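Local coordinates for Ice-binding protein (Flavobacteriaceae bacterium, PDB 5UYT), which probably binds to ice crystal surfaces and restrains their growth, as an antifreeze protein with two ice-binding-like domains, at residues A232-G237 with L251-Q256; I226-G231 with V245-G250. One frame throughout, in Å; residues are numbered along the deposited sequence.

Overall arrangement
Both contacts lie in the second of the chain's two ice-binding-like regions, a right-handed beta-helix, and pair the same two successive coils. Strand 224-228 of contact 2 is followed, after a short turn, by strand 233-236 of contact 1, and strand 244-247 likewise by strand 252-253, so the parallel register of contact 2 is taken up again round a corner in contact 1. The two centres lie 11 Å apart. They meet inside the coil, where Leu233 CD2 lies 3.3 Å from Gly246 N. On the other coil Thr252 OG1 approaches Gly246 CA at 3.3 Å. A nitrate ion, probably from the crystallisation liquor, sits about 3 Å from Gly254 of contact 1, measured between nearest atoms.

Contact 1: residues A232-G237 with L251-Q256; sequences ALTNAG and LTTGFQ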
loop_
_atom_site.group_PDB
_atom_site.type_symbol
_atom_site.label_atom_id
_atom_site.label_comp_id
_atom_site.label_asym_id
_atom_site.label_seq_id
_atom_site.Cartn_x
_atom_site.Cartn_y
_atom_site.Cartn_z
ATOM N N ALA A 232 16.428 7.446 -30.383
ATOM C CA ALA A 232 17.785 7.781 -29.947
ATOM C C ALA A 232 17.908 7.655 -28.434
ATOM O O ALA A 232 16.986 8.004 -27.718
ATOM C CB ALA A 232 18.131 9.196 -30.368
ATOM N N LEU A 233 19.065 7.186 -27.960
ATOM C CA LEU A 233 19.322 7.187 -26.514
ATOM C C LEU A 233 20.486 8.141 -26.301
ATOM O O LEU A 233 21.562 7.910 -26.856
ATOM C CB LEU A 233 19.629 5.757 -26.024
ATOM C CG LEU A 233 20.231 5.574 -24.638
ATOM C CD1 LEU A 233 19.368 6.211 -23.544
ATOM C CD2 LEU A 233 20.493 4.092 -24.371
ATOM N N THR A 234 20.272 9.222 -25.539
ATOM C CA THR A 234 21.308 10.262 -25.419
ATOM C C THR A 234 21.520 10.573 -23.958
ATOM O O THR A 234 20.571 10.948 -23.265
ATOM C CB THR A 234 20.880 11.558 -26.103
ATOM O OG1 THR A 234 20.614 11.267 -27.481
ATOM C CG2 THR A 234 22.073 12.555 -26.088
ATOM N N ASN A 235 22.751 10.424 -23.491
ATOM C CA ASN A 235 23.101 10.903 -22.160
ATOM C C ASN A 235 23.876 12.214 -22.228
ATOM O O ASN A 235 24.651 12.432 -23.171
ATOM C CB ASN A 235 23.980 9.886 -21.407
ATOM C CG ASN A 235 24.382 10.381 -20.012
ATOM O OD1 ASN A 235 23.541 10.482 -19.075
ATOM N ND2 ASN A 235 25.668 10.765 -19.863
ATOM N N ALA A 236 23.650 13.074 -21.251
ATOM C CA ALA A 236 24.499 14.268 -21.029
ATOM C C ALA A 236 24.936 14.304 -19.586
ATOM O O ALA A 236 24.279 13.701 -18.717
ATOM C CB ALA A 236 23.737 15.542 -21.345
ATOM N N GLY A 237 26.028 15.037 -19.333
ATOM C CA GLY A 237 26.560 15.149 -17.968
ATOM C C GLY A 237 27.279 13.862 -17.556
ATOM O O GLY A 237 27.558 12.975 -18.381
ATOM N N LEU A 251 20.811 5.796 -32.559
ATOM C CA LEU A 251 22.159 5.791 -31.985
ATOM C C LEU A 251 22.137 6.001 -30.485
ATOM O O LEU A 251 21.278 6.712 -29.964
ATOM C CB LEU A 251 22.990 6.908 -32.612
ATOM C CG LEU A 251 23.159 6.738 -34.126
ATOM C CD1 LEU A 251 23.817 7.968 -34.741
ATOM C CD2 LEU A 251 23.965 5.479 -34.424
ATOM N N THR A 252 23.094 5.390 -29.787
ATOM C CA THR A 252 23.303 5.671 -28.370
ATOM C C THR A 252 24.544 6.544 -28.242
ATOM O O THR A 252 25.606 6.176 -28.746
ATOM C CB THR A 252 23.474 4.344 -27.587
ATOM O OG1 THR A 252 22.248 3.593 -27.685
ATOM C CG2 THR A 252 23.787 4.639 -26.123
ATOM N N THR A 253 24.418 7.729 -27.640
ATOM C CA THR A 253 25.613 8.610 -27.452
ATOM C C THR A 253 25.606 9.169 -26.044
ATOM O O THR A 253 24.591 9.113 -25.342
ATOM C CB THR A 253 25.647 9.813 -28.446
ATOM O OG1 THR A 253 24.536 10.686 -28.160
ATOM C CG2 THR A 253 25.561 9.344 -29.891
ATOM N N GLY A 254 26.727 9.737 -25.628
ATOM C CA GLY A 254 26.800 10.443 -24.368
ATOM C C GLY A 254 27.172 9.615 -23.145
ATOM O O GLY A 254 27.495 10.190 -22.096
ATOM N N PHE A 255 27.101 8.277 -23.251
ATOM C CA PHE A 255 27.551 7.425 -22.141
ATOM C C PHE A 255 29.055 7.175 -22.263
ATOM O O PHE A 255 29.553 6.853 -23.338
ATOM C CB PHE A 255 26.823 6.085 -22.149
ATOM C CG PHE A 255 25.359 6.206 -21.829
ATOM C CD1 PHE A 255 24.938 6.122 -20.510
ATOM C CD2 PHE A 255 24.435 6.490 -22.819
ATOM C CE1 PHE A 255 23.586 6.305 -20.162
ATOM C CE2 PHE A 255 23.076 6.647 -22.498
ATOM C CZ PHE A 255 22.648 6.560 -21.152
ATOM N N GLN A 256 29.767 7.345 -21.154
ATOM C CA GLN A 256 31.221 7.175 -21.145
ATOM C C GLN A 256 31.516 5.776 -20.688
ATOM O O GLN A 256 31.022 5.341 -19.596
ATOM C CB GLN A 256 31.866 8.217 -20.232
ATOM C CG GLN A 256 31.603 9.636 -20.731
ATOM C CD GLN A 256 32.129 10.688 -19.755
ATOM O OE1 GLN A 256 31.655 10.815 -18.601
ATOM N NE2 GLN A 256 33.110 11.457 -20.206
HETATM O O HOH W 1 21.910 9.450 -29.473
HETATM O O HOH W 2 28.980 10.585 -18.262
#
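A chi1 of 179° sets CG of Asn235 anti to the backbone N, and a chi2 of 70° turns ND2 to Gly254 O; in Phe255 CG is anti to the carbonyl carbon. One face of the Phe255 ring meets Asn235 CB, which stands over the ring centre, 3.5 Å from the centroid and 11° off the normal, a CH-pi contact. Asn235 ND2 donates to Gly254 O (2.9 Å); that oxygen lies in the Asn235 amide plane, while ND2 stands above the Gly254 carbonyl plane. Asn235 OD1 is held by Thr239 and Thr411. Leu233 CG reaches Phe255 CE2 at 3.7 Å, and Leu233 CD2 runs beside Thr252 CG2 at 3.8 Å. An alanine in place of Phe255 would probably open a gap against Asn235 CB and leave Leu233 without its aromatic neighbour. Between the backbones, Leu233 N bonds to Leu251 O, Thr253 N to Leu233 O and Asn235 N to Thr253 O (2.9 Å). On the outward face Thr234 and Thr253 point the same way, CG2 of Thr234 lying 3.7 Å from OG1 of Thr253, and one water bonds to both hydroxyls and to Leu251 O. In-register parallel bridges between adjacent coils, Leu233 with Thr252 and Thr234 with Thr253, are characteristic of a beta-solenoid, here the right-handed beta-helix of the ice-binding family.

Contact 2: residues I226-G231 with V245-G250; sequences IFSGNG and VGTNVG
The hydroxyl of Thr247 faces two backbone oxygens, with Gly231 O 2.7 Å and Val249 O 3.1 Å from Thr247 OG1, so one proton has two acceptors within reach. It lies where two coils of the right-handed beta-helix leave their parallel strands and turn a corner together. Up to that corner the register is regular: Gly246 N bonds to Ile226 O, Ser228 N to Gly246 O and Asn248 N to Ser228 O. Past it, Gly231 N to Val249 O (2.9 Å) keeps the coils joined. Inside, the side chains of Ile226, in the conformer modelled here of two, and Val245 lie side by side. The side chain of Phe227 lies on the face away from Ile226 and Ser228; chi1 of 176° sets its CG anti to the backbone N. Phe227 CD1 comes 3.3 Å from Gly246 O, and the ring also packs against helix 270-288. At the turn, Ser228 OG accepts from Asn230 N, an ST turn, and bonds to Gly407 O as well. Asn248 OD1 is held by Thr272, which ties the corner to the helix. Asn230 OD1 lies 3.6 Å from Val249 CB, the two side chains crossing at a slant, while a water donates to Gly229 O and accepts from Asn248 ND2 at 3.0 Å.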
loop_
_atom_site.group_PDB
_atom_site.type_symbol
_atom_site.label_atom_id
_atom_site.label_comp_id
_atom_site.label_asym_id
_atom_site.label_seq_id
_atom_site.Cartn_x
_atom_site.Cartn_y
_atom_site.Cartn_z
ATOM N N ILE A 226 19.164 0.845 -19.224
ATOM C CA ILE A 226 18.500 1.930 -19.961
ATOM C C ILE A 226 18.406 1.430 -21.400
ATOM O O ILE A 226 19.452 1.145 -22.029
ATOM C CB ILE A 226 19.328 3.238 -19.948
ATOM C CG1 ILE A 226 19.677 3.648 -18.511
ATOM C CG2 ILE A 226 18.596 4.359 -20.686
ATOM C CD1 ILE A 226 18.517 4.163 -17.685
ATOM N N PHE A 227 17.192 1.294 -21.906
ATOM C CA PHE A 227 17.016 0.676 -23.224
ATOM C C PHE A 227 15.784 1.193 -23.936
ATOM O O PHE A 227 14.707 1.280 -23.328
ATOM C CB PHE A 227 16.953 -0.860 -23.097
ATOM C CG PHE A 227 16.670 -1.555 -24.407
ATOM C CD1 PHE A 227 17.685 -1.743 -25.337
ATOM C CD2 PHE A 227 15.383 -2.002 -24.732
ATOM C CE1 PHE A 227 17.429 -2.384 -26.565
ATOM C CE2 PHE A 227 15.126 -2.632 -25.963
ATOM C CZ PHE A 227 16.158 -2.823 -26.877
ATOM N N SER A 228 15.940 1.519 -25.225
ATOM C CA SER A 228 14.778 1.791 -26.096
ATOM C C SER A 228 14.684 0.763 -27.214
ATOM O O SER A 228 15.689 0.459 -27.878
ATOM C CB SER A 228 14.829 3.191 -26.744
ATOM O OG SER A 228 13.638 3.354 -27.552
ATOM N N GLY A 229 13.485 0.239 -27.437
ATOM C CA GLY A 229 13.243 -0.537 -28.667
ATOM C C GLY A 229 13.313 0.296 -29.936
ATOM O O GLY A 229 13.507 -0.254 -31.050
ATOM N N ASN A 230 13.113 1.614 -29.822
ATOM C CA ASN A 230 13.057 2.474 -31.027
ATOM C C ASN A 230 13.190 3.945 -30.636
ATOM O O ASN A 230 12.253 4.510 -30.053
ATOM C CB ASN A 230 11.732 2.246 -31.792
ATOM C CG ASN A 230 11.687 2.944 -33.137
ATOM O OD1 ASN A 230 12.343 3.949 -33.368
ATOM N ND2 ASN A 230 10.919 2.388 -34.045
ATOM N N GLY A 231 14.319 4.559 -30.983
ATOM C CA GLY A 231 14.528 5.987 -30.734
ATOM C C GLY A 231 15.915 6.235 -30.163
ATOM O O GLY A 231 16.478 5.362 -29.494
ATOM N N VAL A 245 23.398 -0.498 -21.884
ATOM C CA VAL A 245 22.549 0.591 -22.363
ATOM C C VAL A 245 22.501 0.486 -23.876
ATOM O O VAL A 245 23.470 0.036 -24.498
ATOM C CB VAL A 245 23.037 2.001 -21.913
ATOM C CG1 VAL A 245 23.044 2.115 -20.382
ATOM C CG2 VAL A 245 24.421 2.349 -22.490
ATOM N N GLY A 246 21.380 0.868 -24.493
ATOM C CA GLY A 246 21.384 0.931 -25.959
ATOM C C GLY A 246 20.001 1.169 -26.538
ATOM O O GLY A 246 19.009 1.206 -25.790
ATOM N N THR A 247 19.962 1.405 -27.848
ATOM C CA THR A 247 18.698 1.419 -28.574
ATOM C C THR A 247 18.718 0.431 -29.742
ATOM O O THR A 247 19.770 0.192 -30.363
ATOM C CB THR A 247 18.306 2.829 -29.060
ATOM O OG1 THR A 247 17.065 2.722 -29.742
ATOM C CG2 THR A 247 19.363 3.429 -30.013
ATOM N N ASN A 248 17.557 -0.161 -30.033
ATOM C CA ASN A 248 17.430 -0.990 -31.236
ATOM C C ASN A 248 17.150 -0.223 -32.534
ATOM O O ASN A 248 17.206 -0.807 -33.625
ATOM C CB ASN A 248 16.406 -2.113 -31.077
ATOM C CG ASN A 248 16.681 -3.266 -32.046
ATOM O OD1 ASN A 248 17.836 -3.670 -32.224
ATOM N ND2 ASN A 248 15.639 -3.749 -32.731
ATOM N N VAL A 249 16.826 1.063 -32.450
ATOM C CA VAL A 249 16.685 1.888 -33.667
ATOM C C VAL A 249 17.226 3.280 -33.370
ATOM O O VAL A 249 16.669 3.991 -32.533
ATOM C CB VAL A 249 15.227 2.027 -34.179
ATOM C CG1 VAL A 249 15.217 2.722 -35.556
ATOM C CG2 VAL A 249 14.523 0.672 -34.267
ATOM N N GLY A 250 18.291 3.673 -34.084
ATOM C CA GLY A 250 18.928 4.964 -33.849
ATOM C C GLY A 250 20.319 4.774 -33.241
ATOM O O GLY A 250 20.956 3.739 -33.451
HETATM O O HOH W 3 12.970 -2.500 -32.410
#